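Periplasmic oligopeptide-binding protein (Burkholderia pseudomallei, PDB 3ZS6) probably binds oligopeptides in the periplasm and hands them to an ABC transporter for uptake into the cell. Local coordinates at residues 58-61 / 62-65; 99-102 / 103-106; 142-145 / 146-149. All coordinates share one frame; numbering follows the deposited sequence.

Contact 1 (58-61 / 62-65); sequences HKAP and DTWI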
ATOM      1  N   HIS A  58      10.297  -2.125 -24.040  1.00 25.48           N
ATOM      2  CA  HIS A  58      10.858  -3.353 -23.489  1.00 26.66           C
ATOM      3  C   HIS A  58      11.811  -3.971 -24.518  1.00 27.08           C
ATOM      4  O   HIS A  58      11.418  -4.825 -25.315  1.00 24.63           O
ATOM      5  CB  HIS A  58       9.725  -4.325 -23.145  1.00 26.89           C
ATOM      6  CG  HIS A  58      10.124  -5.408 -22.195  1.00 27.81           C
ATOM      7  ND1 HIS A  58       9.271  -6.429 -21.833  1.00 30.75           N
ATOM      8  CD2 HIS A  58      11.282  -5.630 -21.530  1.00 32.98           C
ATOM      9  CE1 HIS A  58       9.889  -7.236 -20.988  1.00 33.62           C
ATOM     10  NE2 HIS A  58      11.111  -6.773 -20.788  1.00 35.30           N
ATOM     11  N   LYS A  59      13.052  -3.496 -24.524  1.00 29.92           N
ATOM     12  CA  LYS A  59      14.009  -3.819 -25.579  1.00 31.19           C
ATOM     13  C   LYS A  59      14.473  -5.270 -25.556  1.00 36.40           C
ATOM     14  O   LYS A  59      14.733  -5.863 -26.598  1.00 35.25           O
ATOM     15  CB  LYS A  59      15.211  -2.877 -25.514  1.00 31.65           C
ATOM     16  CG  LYS A  59      14.862  -1.413 -25.732  1.00 35.71           C
ATOM     17  CD  LYS A  59      14.842  -1.053 -27.208  1.00 40.39           C
ATOM     18  CE  LYS A  59      15.776   0.109 -27.500  1.00 45.10           C
ATOM     19  NZ  LYS A  59      15.377   0.880 -28.713  1.00 45.60           N
ATOM     20  N   ALA A  60      14.581  -5.828 -24.359  1.00 33.72           N
ATOM     21  CA  ALA A  60      14.961  -7.221 -24.176  1.00 32.37           C
ATOM     22  C   ALA A  60      14.259  -7.728 -22.924  1.00 31.67           C
ATOM     23  O   ALA A  60      13.743  -6.931 -22.145  1.00 32.91           O
ATOM     24  CB  ALA A  60      16.465  -7.350 -24.038  1.00 29.24           C
ATOM     25  N   PRO A  61      14.218  -9.053 -22.734  1.00 30.99           N
ATOM     26  CA  PRO A  61      13.543  -9.591 -21.552  1.00 34.14           C
ATOM     27  C   PRO A  61      13.934  -8.832 -20.287  1.00 25.00           C
ATOM     28  O   PRO A  61      13.057  -8.482 -19.512  1.00 27.37           O
ATOM     29  CB  PRO A  61      14.047 -11.032 -21.496  1.00 37.44           C
ATOM     30  CG  PRO A  61      14.289 -11.380 -22.938  1.00 43.04           C
ATOM     31  CD  PRO A  61      14.798 -10.115 -23.576  1.00 39.37           C
ATOM     32  N   ASP A  62      15.220  -8.547 -20.103  1.00 29.07           N
ATOM     33  CA  ASP A  62      15.685  -7.941 -18.855  1.00 30.41           C
ATOM     34  C   ASP A  62      16.023  -6.458 -18.983  1.00 30.57           C
ATOM     35  O   ASP A  62      16.704  -5.907 -18.121  1.00 27.18           O
ATOM     36  CB  ASP A  62      16.925  -8.680 -18.352  1.00 29.87           C
ATOM     37  CG  ASP A  62      18.153  -8.369 -19.180  1.00 39.66           C
ATOM     38  OD1 ASP A  62      17.987  -7.880 -20.318  1.00 45.59           O
ATOM     39  OD2 ASP A  62      19.280  -8.599 -18.695  1.00 40.08           O
ATOM     40  N   THR A  63      15.549  -5.813 -20.046  1.00 30.86           N
ATOM     41  CA  THR A  63      15.972  -4.448 -20.355  1.00 27.66           C
ATOM     42  C   THR A  63      14.825  -3.532 -20.782  1.00 29.38           C
ATOM     43  O   THR A  63      14.091  -3.841 -21.722  1.00 30.72           O
ATOM     44  CB  THR A  63      17.031  -4.445 -21.464  1.00 29.18           C
ATOM     45  OG1 THR A  63      18.143  -5.249 -21.058  1.00 30.87           O
ATOM     46  CG2 THR A  63      17.511  -3.023 -21.748  1.00 27.68           C
ATOM     47  N   TRP A  64      14.692  -2.403 -20.086  1.00 25.37           N
ATOM     48  CA  TRP A  64      13.730  -1.358 -20.445  1.00 17.09           C
ATOM     49  C   TRP A  64      14.438  -0.039 -20.766  1.00 20.12           C
ATOM     50  O   TRP A  64      15.417   0.331 -20.114  1.00 28.54           O
ATOM     51  CB  TRP A  64      12.736  -1.119 -19.298  1.00 18.27           C
ATOM     52  CG  TRP A  64      11.746  -2.230 -19.083  1.00 21.53           C
ATOM     53  CD1 TRP A  64      11.922  -3.356 -18.323  1.00 21.49           C
ATOM     54  CD2 TRP A  64      10.422  -2.315 -19.627  1.00 18.48           C
ATOM     55  NE1 TRP A  64      10.791  -4.137 -18.370  1.00 22.40           N
ATOM     56  CE2 TRP A  64       9.854  -3.520 -19.158  1.00 18.90           C
ATOM     57  CE3 TRP A  64       9.663  -1.491 -20.472  1.00 18.57           C
ATOM     58  CZ2 TRP A  64       8.565  -3.924 -19.506  1.00 21.38           C
ATOM     59  CZ3 TRP A  64       8.382  -1.888 -20.812  1.00 17.39           C
ATOM     60  CH2 TRP A  64       7.843  -3.094 -20.328  1.00 25.68           C
ATOM     61  N   ILE A  65      13.935   0.672 -21.769  1.00 21.61           N
ATOM     62  CA  ILE A  65      14.454   1.990 -22.114  1.00 23.59           C
ATOM     63  C   ILE A  65      13.359   3.030 -21.878  1.00 22.40           C
ATOM     64  O   ILE A  65      12.233   2.858 -22.336  1.00 23.06           O
ATOM     65  CB  ILE A  65      14.893   2.058 -23.598  1.00 27.72           C
ATOM     66  CG1 ILE A  65      16.042   1.088 -23.869  1.00 30.48           C
ATOM     67  CG2 ILE A  65      15.311   3.476 -23.979  1.00 25.90           C
ATOM     68  CD1 ILE A  65      17.351   1.515 -23.259  1.00 34.79           C
TER
HETATM   69  O   HOH W   1      12.312  -6.531 -17.630  1.00 25.66           O

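Contact 2 (99-102 / 103-106); sequences SKYT and ILVE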
ATOM      1  N   SER A  99      15.849   2.953   4.001  1.00 13.85           N
ATOM      2  CA  SER A  99      14.484   2.856   3.461  1.00 16.28           C
ATOM      3  C   SER A  99      13.790   1.571   3.905  1.00 19.51           C
ATOM      4  O   SER A  99      14.389   0.495   3.892  1.00 15.49           O
ATOM      5  CB  SER A  99      14.480   2.895   1.937  1.00 14.07           C
ATOM      6  OG  SER A  99      13.144   2.795   1.437  1.00 13.11           O
ATOM      7  N   LYS A 100      12.519   1.687   4.272  1.00 15.17           N
ATOM      8  CA  LYS A 100      11.691   0.513   4.531  1.00 20.78           C
ATOM      9  C   LYS A 100      10.984   0.032   3.265  1.00 18.98           C
ATOM     10  O   LYS A 100      10.187  -0.905   3.313  1.00 17.29           O
ATOM     11  CB  LYS A 100      10.660   0.803   5.629  1.00 20.26           C
ATOM     12  CG  LYS A 100      11.262   0.932   7.024  1.00 19.03           C
ATOM     13  CD  LYS A 100      11.963  -0.357   7.416  1.00 28.33           C
ATOM     14  CE  LYS A 100      12.278  -0.404   8.912  1.00 28.55           C
ATOM     15  NZ  LYS A 100      12.900  -1.713   9.298  1.00 28.05           N
ATOM     16  N   TYR A 101      11.265   0.672   2.131  1.00 13.71           N
ATOM     17  CA  TYR A 101      10.579   0.309   0.893  1.00 16.51           C
ATOM     18  C   TYR A 101      11.517  -0.068  -0.239  1.00 13.31           C
ATOM     19  O   TYR A 101      11.302   0.327  -1.381  1.00 22.24           O
ATOM     20  CB  TYR A 101       9.626   1.420   0.433  1.00 15.70           C
ATOM     21  CG  TYR A 101       8.266   0.902  -0.005  1.00 15.26           C
ATOM     22  CD1 TYR A 101       7.262   0.671   0.931  1.00 11.46           C
ATOM     23  CD2 TYR A 101       7.992   0.629  -1.340  1.00 10.93           C
ATOM     24  CE1 TYR A 101       6.025   0.199   0.553  1.00 14.74           C
ATOM     25  CE2 TYR A 101       6.738   0.153  -1.737  1.00 11.13           C
ATOM     26  CZ  TYR A 101       5.760  -0.055  -0.775  1.00 12.62           C
ATOM     27  OH  TYR A 101       4.514  -0.528  -1.119  1.00 10.96           O
ATOM     28  N   THR A 102      12.542  -0.854   0.069  1.00 15.27           N
ATOM     29  CA  THR A 102      13.470  -1.310  -0.964  1.00 19.30           C
ATOM     30  C   THR A 102      12.832  -2.314  -1.934  1.00 19.96           C
ATOM     31  O   THR A 102      13.407  -2.637  -2.971  1.00 16.38           O
ATOM     32  CB  THR A 102      14.741  -1.930  -0.346  1.00 20.17           C
ATOM     33  OG1 THR A 102      14.368  -2.967   0.565  1.00 14.39           O
ATOM     34  CG2 THR A 102      15.553  -0.868   0.405  1.00 13.85           C
ATOM     35  N   ILE A 103      11.642  -2.806  -1.599  1.00 23.22           N
ATOM     36  CA  ILE A 103      10.995  -3.833  -2.419  1.00 18.64           C
ATOM     37  C   ILE A 103      10.817  -3.415  -3.884  1.00 19.30           C
ATOM     38  O   ILE A 103      10.969  -4.239  -4.785  1.00 19.64           O
ATOM     39  CB  ILE A 103       9.633  -4.277  -1.835  1.00 16.81           C
ATOM     40  CG1 ILE A 103       8.709  -3.068  -1.649  1.00 21.08           C
ATOM     41  CG2 ILE A 103       9.839  -5.029  -0.504  1.00 19.37           C
ATOM     42  CD1 ILE A 103       7.294  -3.422  -1.216  1.00 16.97           C
ATOM     43  N   LEU A 104      10.503  -2.144  -4.126  1.00  9.10           N
ATOM     44  CA  LEU A 104      10.256  -1.688  -5.495  1.00 16.45           C
ATOM     45  C   LEU A 104      11.509  -1.664  -6.371  1.00 20.03           C
ATOM     46  O   LEU A 104      11.433  -1.919  -7.571  1.00 26.65           O
ATOM     47  CB  LEU A 104       9.577  -0.307  -5.517  1.00 18.47           C
ATOM     48  CG  LEU A 104       8.090  -0.311  -5.163  1.00 18.90           C
ATOM     49  CD1 LEU A 104       7.478   1.079  -5.342  1.00 16.35           C
ATOM     50  CD2 LEU A 104       7.350  -1.338  -5.994  1.00 17.38           C
ATOM     51  N   VAL A 105      12.658  -1.366  -5.775  1.00 17.54           N
ATOM     52  CA  VAL A 105      13.895  -1.318  -6.543  1.00 25.12           C
ATOM     53  C   VAL A 105      14.528  -2.707  -6.613  1.00 20.63           C
ATOM     54  O   VAL A 105      15.487  -2.940  -7.344  1.00 20.05           O
ATOM     55  CB  VAL A 105      14.887  -0.296  -5.951  1.00 27.65           C
ATOM     56  CG1 VAL A 105      15.571  -0.875  -4.715  1.00 17.53           C
ATOM     57  CG2 VAL A 105      15.910   0.123  -7.002  1.00 24.17           C
ATOM     58  N   GLU A 106      13.954  -3.642  -5.870  1.00 19.73           N
ATOM     59  CA  GLU A 106      14.517  -4.981  -5.767  1.00 26.75           C
ATOM     60  C   GLU A 106      14.549  -5.721  -7.107  1.00 24.74           C
ATOM     61  O   GLU A 106      15.372  -6.618  -7.300  1.00 24.57           O
ATOM     62  CB  GLU A 106      13.750  -5.796  -4.723  1.00 29.69           C
ATOM     63  CG  GLU A 106      14.613  -6.694  -3.862  1.00 39.49           C
ATOM     64  CD  GLU A 106      13.823  -7.328  -2.728  1.00 47.40           C
ATOM     65  OE1 GLU A 106      13.431  -6.597  -1.794  1.00 47.33           O
ATOM     66  OE2 GLU A 106      13.586  -8.554  -2.775  1.00 49.40           O
TER
HETATM   67  O   HOH W   2      13.259  -5.465   0.344  1.00 22.25           O

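Contact 3 (142-145 / 146-149); sequences VSYF and PELT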
ATOM      1  N   VAL A 142      10.425  -8.680 -16.394  1.00 25.96           N
ATOM      2  CA  VAL A 142       9.246  -8.116 -15.747  1.00 24.64           C
ATOM      3  C   VAL A 142       8.431  -7.367 -16.797  1.00 22.52           C
ATOM      4  O   VAL A 142       8.815  -6.283 -17.234  1.00 24.74           O
ATOM      5  CB  VAL A 142       9.636  -7.138 -14.611  1.00 21.42           C
ATOM      6  CG1 VAL A 142       8.386  -6.549 -13.941  1.00 20.22           C
ATOM      7  CG2 VAL A 142      10.531  -7.828 -13.590  1.00 20.90           C
ATOM      8  N   SER A 143       7.303  -7.938 -17.197  1.00 25.46           N
ATOM      9  CA  SER A 143       6.569  -7.421 -18.349  1.00 25.09           C
ATOM     10  C   SER A 143       5.840  -6.115 -18.036  1.00 25.67           C
ATOM     11  O   SER A 143       5.481  -5.368 -18.939  1.00 19.97           O
ATOM     12  CB  SER A 143       5.574  -8.467 -18.859  1.00 23.55           C
ATOM     13  OG  SER A 143       4.538  -8.679 -17.912  1.00 26.02           O
ATOM     14  N   TYR A 144       5.618  -5.858 -16.751  1.00 20.00           N
ATOM     15  CA  TYR A 144       4.821  -4.725 -16.309  1.00 17.89           C
ATOM     16  C   TYR A 144       5.680  -3.680 -15.592  1.00 17.90           C
ATOM     17  O   TYR A 144       5.164  -2.824 -14.867  1.00 16.42           O
ATOM     18  CB  TYR A 144       3.716  -5.212 -15.371  1.00 19.51           C
ATOM     19  CG  TYR A 144       4.221  -6.131 -14.268  1.00 19.65           C
ATOM     20  CD1 TYR A 144       4.708  -5.613 -13.074  1.00 18.68           C
ATOM     21  CD2 TYR A 144       4.217  -7.515 -14.432  1.00 18.51           C
ATOM     22  CE1 TYR A 144       5.172  -6.443 -12.067  1.00 14.50           C
ATOM     23  CE2 TYR A 144       4.678  -8.358 -13.440  1.00 23.36           C
ATOM     24  CZ  TYR A 144       5.152  -7.820 -12.257  1.00 25.03           C
ATOM     25  OH  TYR A 144       5.613  -8.660 -11.269  1.00 25.81           O
ATOM     26  N   PHE A 145       6.989  -3.740 -15.801  1.00 20.50           N
ATOM     27  CA  PHE A 145       7.887  -2.890 -15.036  1.00 17.19           C
ATOM     28  C   PHE A 145       7.475  -1.415 -14.983  1.00 19.09           C
ATOM     29  O   PHE A 145       7.642  -0.764 -13.954  1.00 17.48           O
ATOM     30  CB  PHE A 145       9.348  -3.028 -15.486  1.00 21.18           C
ATOM     31  CG  PHE A 145      10.302  -2.275 -14.605  1.00 22.13           C
ATOM     32  CD1 PHE A 145      10.530  -2.697 -13.300  1.00 17.26           C
ATOM     33  CD2 PHE A 145      10.921  -1.115 -15.051  1.00 20.56           C
ATOM     34  CE1 PHE A 145      11.386  -1.993 -12.460  1.00 15.49           C
ATOM     35  CE2 PHE A 145      11.780  -0.405 -14.219  1.00 24.56           C
ATOM     36  CZ  PHE A 145      12.008  -0.845 -12.910  1.00 19.20           C
ATOM     37  N   PRO A 146       6.937  -0.873 -16.086  1.00 16.71           N
ATOM     38  CA  PRO A 146       6.603   0.554 -16.003  1.00 11.19           C
ATOM     39  C   PRO A 146       5.585   0.903 -14.905  1.00 17.10           C
ATOM     40  O   PRO A 146       5.647   2.017 -14.386  1.00 14.28           O
ATOM     41  CB  PRO A 146       6.061   0.871 -17.408  1.00 22.47           C
ATOM     42  CG  PRO A 146       6.770  -0.120 -18.302  1.00 21.49           C
ATOM     43  CD  PRO A 146       6.858  -1.389 -17.467  1.00 18.74           C
ATOM     44  N   GLU A 147       4.686  -0.017 -14.555  1.00 20.82           N
ATOM     45  CA  GLU A 147       3.739   0.216 -13.458  1.00 20.49           C
ATOM     46  C   GLU A 147       4.435   0.578 -12.153  1.00 17.60           C
ATOM     47  O   GLU A 147       3.963   1.443 -11.408  1.00 13.48           O
ATOM     48  CB  GLU A 147       2.859  -1.016 -13.213  1.00 21.38           C
ATOM     49  CG  GLU A 147       1.697  -1.160 -14.165  1.00 21.73           C
ATOM     50  CD  GLU A 147       0.813  -2.351 -13.830  1.00 24.80           C
ATOM     51  OE1 GLU A 147       0.058  -2.285 -12.832  1.00 18.81           O
ATOM     52  OE2 GLU A 147       0.864  -3.346 -14.578  1.00 22.62           O
ATOM     53  N   LEU A 148       5.542  -0.106 -11.865  1.00 14.82           N
ATOM     54  CA  LEU A 148       6.274   0.122 -10.626  1.00 17.38           C
ATOM     55  C   LEU A 148       6.820   1.543 -10.535  1.00 16.26           C
ATOM     56  O   LEU A 148       6.831   2.140  -9.456  1.00 15.82           O
ATOM     57  CB  LEU A 148       7.420  -0.893 -10.466  1.00 16.08           C
ATOM     58  CG  LEU A 148       7.039  -2.283  -9.931  1.00 18.21           C
ATOM     59  CD1 LEU A 148       6.179  -3.040 -10.932  1.00 18.73           C
ATOM     60  CD2 LEU A 148       8.284  -3.090  -9.575  1.00 22.96           C
ATOM     61  N   THR A 149       7.284   2.071 -11.669  1.00 12.56           N
ATOM     62  CA  THR A 149       7.919   3.385 -11.716  1.00  8.78           C
ATOM     63  C   THR A 149       6.916   4.514 -11.470  1.00 11.56           C
ATOM     64  O   THR A 149       7.306   5.672 -11.324  1.00 15.14           O
ATOM     65  CB  THR A 149       8.618   3.630 -13.085  1.00 12.53           C
ATOM     66  OG1 THR A 149       7.628   3.889 -14.091  1.00 14.25           O
ATOM     67  CG2 THR A 149       9.443   2.418 -13.495  1.00 15.27           C
TER

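Contact 1 (58-61 / 62-65)
His58 and Trp64 lie ring on ring beside a tight beta hairpin turn, a worked example of how a stack can set an imidazole beside a turn carbonyl, here Pro61 O, which accepts from two donors, His58 NE2 and a water. The stack is offset: the imidazole and the six-membered ring of the indole have planes only 5° apart and centroids separated by 4.1 Å, and CB of His58 adds a CH-pi contact over the indole face. With CG anti to the backbone N (chi1 -162°), the imidazole reaches toward the turn, where NE2 of His58 donates to Pro61 O at 2.9 Å. That oxygen lies close to the imidazole plane, whereas NE2 stands well above the plane of the carbonyl. The water gives Pro61 O its second bond, of 2.8 Å, and weakly accepts from Trp64 NE1, whose other partner, also weak, is Val142 O.

The backbone closes through a type I turn from Ala60 to Thr63. Ala60 N gives a nearly straight but weak bond of 3.3 Å to Thr63 O; the return bond from Thr63 N to Ala60 O has good geometry, though the position of that oxygen is less certain. Lys59 and Ala60 together face Thr63, a classic beta bulge. The hydroxyl OG1 of Thr63 donates to Asp62 OD1 at 2.7 Å, meeting the carboxylate from above its plane, and takes a weak bond from Lys137 NZ. Farther from the turn, the bent Lys59 chain crosses Ile65, with CG of Lys59 and CG1 of Ile65 tightly packed at 3.3 Å.

This hairpin joins strands 48-60 and 63-68 in the five-stranded antiparallel sheet. Strand 133-137 flanks 63-68 on its other side, where Trp64 pairs with Val136 through the backbone, and Phe145 of helix 145-148 meets the indole.

Contact 2 (99-102 / 103-106)
Local packing round a turn joins Tyr101 to Ile103 and Leu104, in the buried loop between helices 82-93 and 111-115. The phenol ring is held from two directions. Over one face comes the end of the isoleucine, CD1 of Ile103 standing 3.9 Å from the Tyr101 ring centroid in a CH-pi contact displaced toward the rim. At the edge, close to the ring plane, CG of Leu104 lies 3.7 Å from CE2 of Tyr101. Ile103 has CG1 between its backbone N and carbonyl carbon (chi1 56°), and the chain then extends to carry CD1 along the ring to the phenol end.

Backbone support is modest. Residues 103-106 have helical backbone angles without regular helical bonding; Val105 N reaches Thr102 O through a weak, bent bond of 3.2 Å. The approach to the turn is firmer, since Ser99 OG accepts from Tyr101 N at 2.9 Å, an ST turn, and also bonds Ala21 O.

The two polar ends have their main partners across the fold. Tyr101 OH bonds Asp409 OD2, while Glu106 OE2 forms a salt bridge with Arg421. The apolar contacts on one face and at the edge, together with the bond to Asp409, probably limit the movement of a phenol whose hydroxyl weakly hydrogen-bonds the backbone of the bound peptide, and the arginine would probably help keep the Glu106 carboxylate ionised.

Contact 3 (142-145 / 146-149)
Glu147 N donates to Tyr144 O over 2.9 Å, with an N-H...O angle of 141° and the donor tilted from the carbonyl plane. One residue on, Leu148 N reaches Phe145 O at 3.0 Å in a weaker, more bent bond. Thr149 adds a side-chain bond further along the helix: its hydroxyl OG1 donates to Pro146 O at 2.7 Å, slightly tilted from the carbonyl plane, while Thr149 N makes a weak bond to that same oxygen. Glu147 OE1 accepts from the backbone N of Asn411, outside the two segments; the other oxygen, OE2, comes back to within 3.5 Å of CB of Tyr144.

The bonds from Glu147, Leu148 and Thr149 to Tyr144, Phe145 and Pro146, each spanning three residues, show how a loop can wind into a short helix. A type I turn from Val142 to Phe145 runs directly into the weakly bonded helix 145-148. Pro146 is suited to its first turn, where a backbone nitrogen without hydrogen need not donate to a carbonyl of a preceding turn.

Around this backbone the aromatic side chains part company. Tyr144 has its CG between the backbone N and the carbonyl carbon (chi1 49°), and one face of its ring is covered by CG1 of Val142, which sits over the ring centre. At the edge of the phenol, in its plane, CD1 of Leu148 lies 3.7 Å from CD1 of Tyr144. Phe145 instead sends its ring past Thr149, the two side chains crossing at about a right angle with CE2 of Phe145 3.7 Å from CG2 of Thr149. Beyond the segments, Tyr410 meets the Tyr144 ring, and Phe66 and Trp89 pack on Phe145 from strand 63-68 and helix 82-93.

In the fold
The three contacts follow one another along the chain, yet contact 3 lies next to both others. Its centre is about 11 Å from that of contact 1, where Trp64 packs directly on the start of the helix: CZ3 of Trp64 is 3.5 Å from CG of Pro146, and NE1 of Trp64 is 3.4 Å from CB of Phe145. Its link to contact 2 is slighter, Leu104 O lying 3.9 Å from CD2 of Leu148, with centres about 14 Å apart. Contacts 1 and 2 do not touch, their nearest atoms being about 11 Å apart. Of the three, contact 2 reaches the bound peptide, through Tyr101, whereas contact 1 lies farthest from the chain's centre.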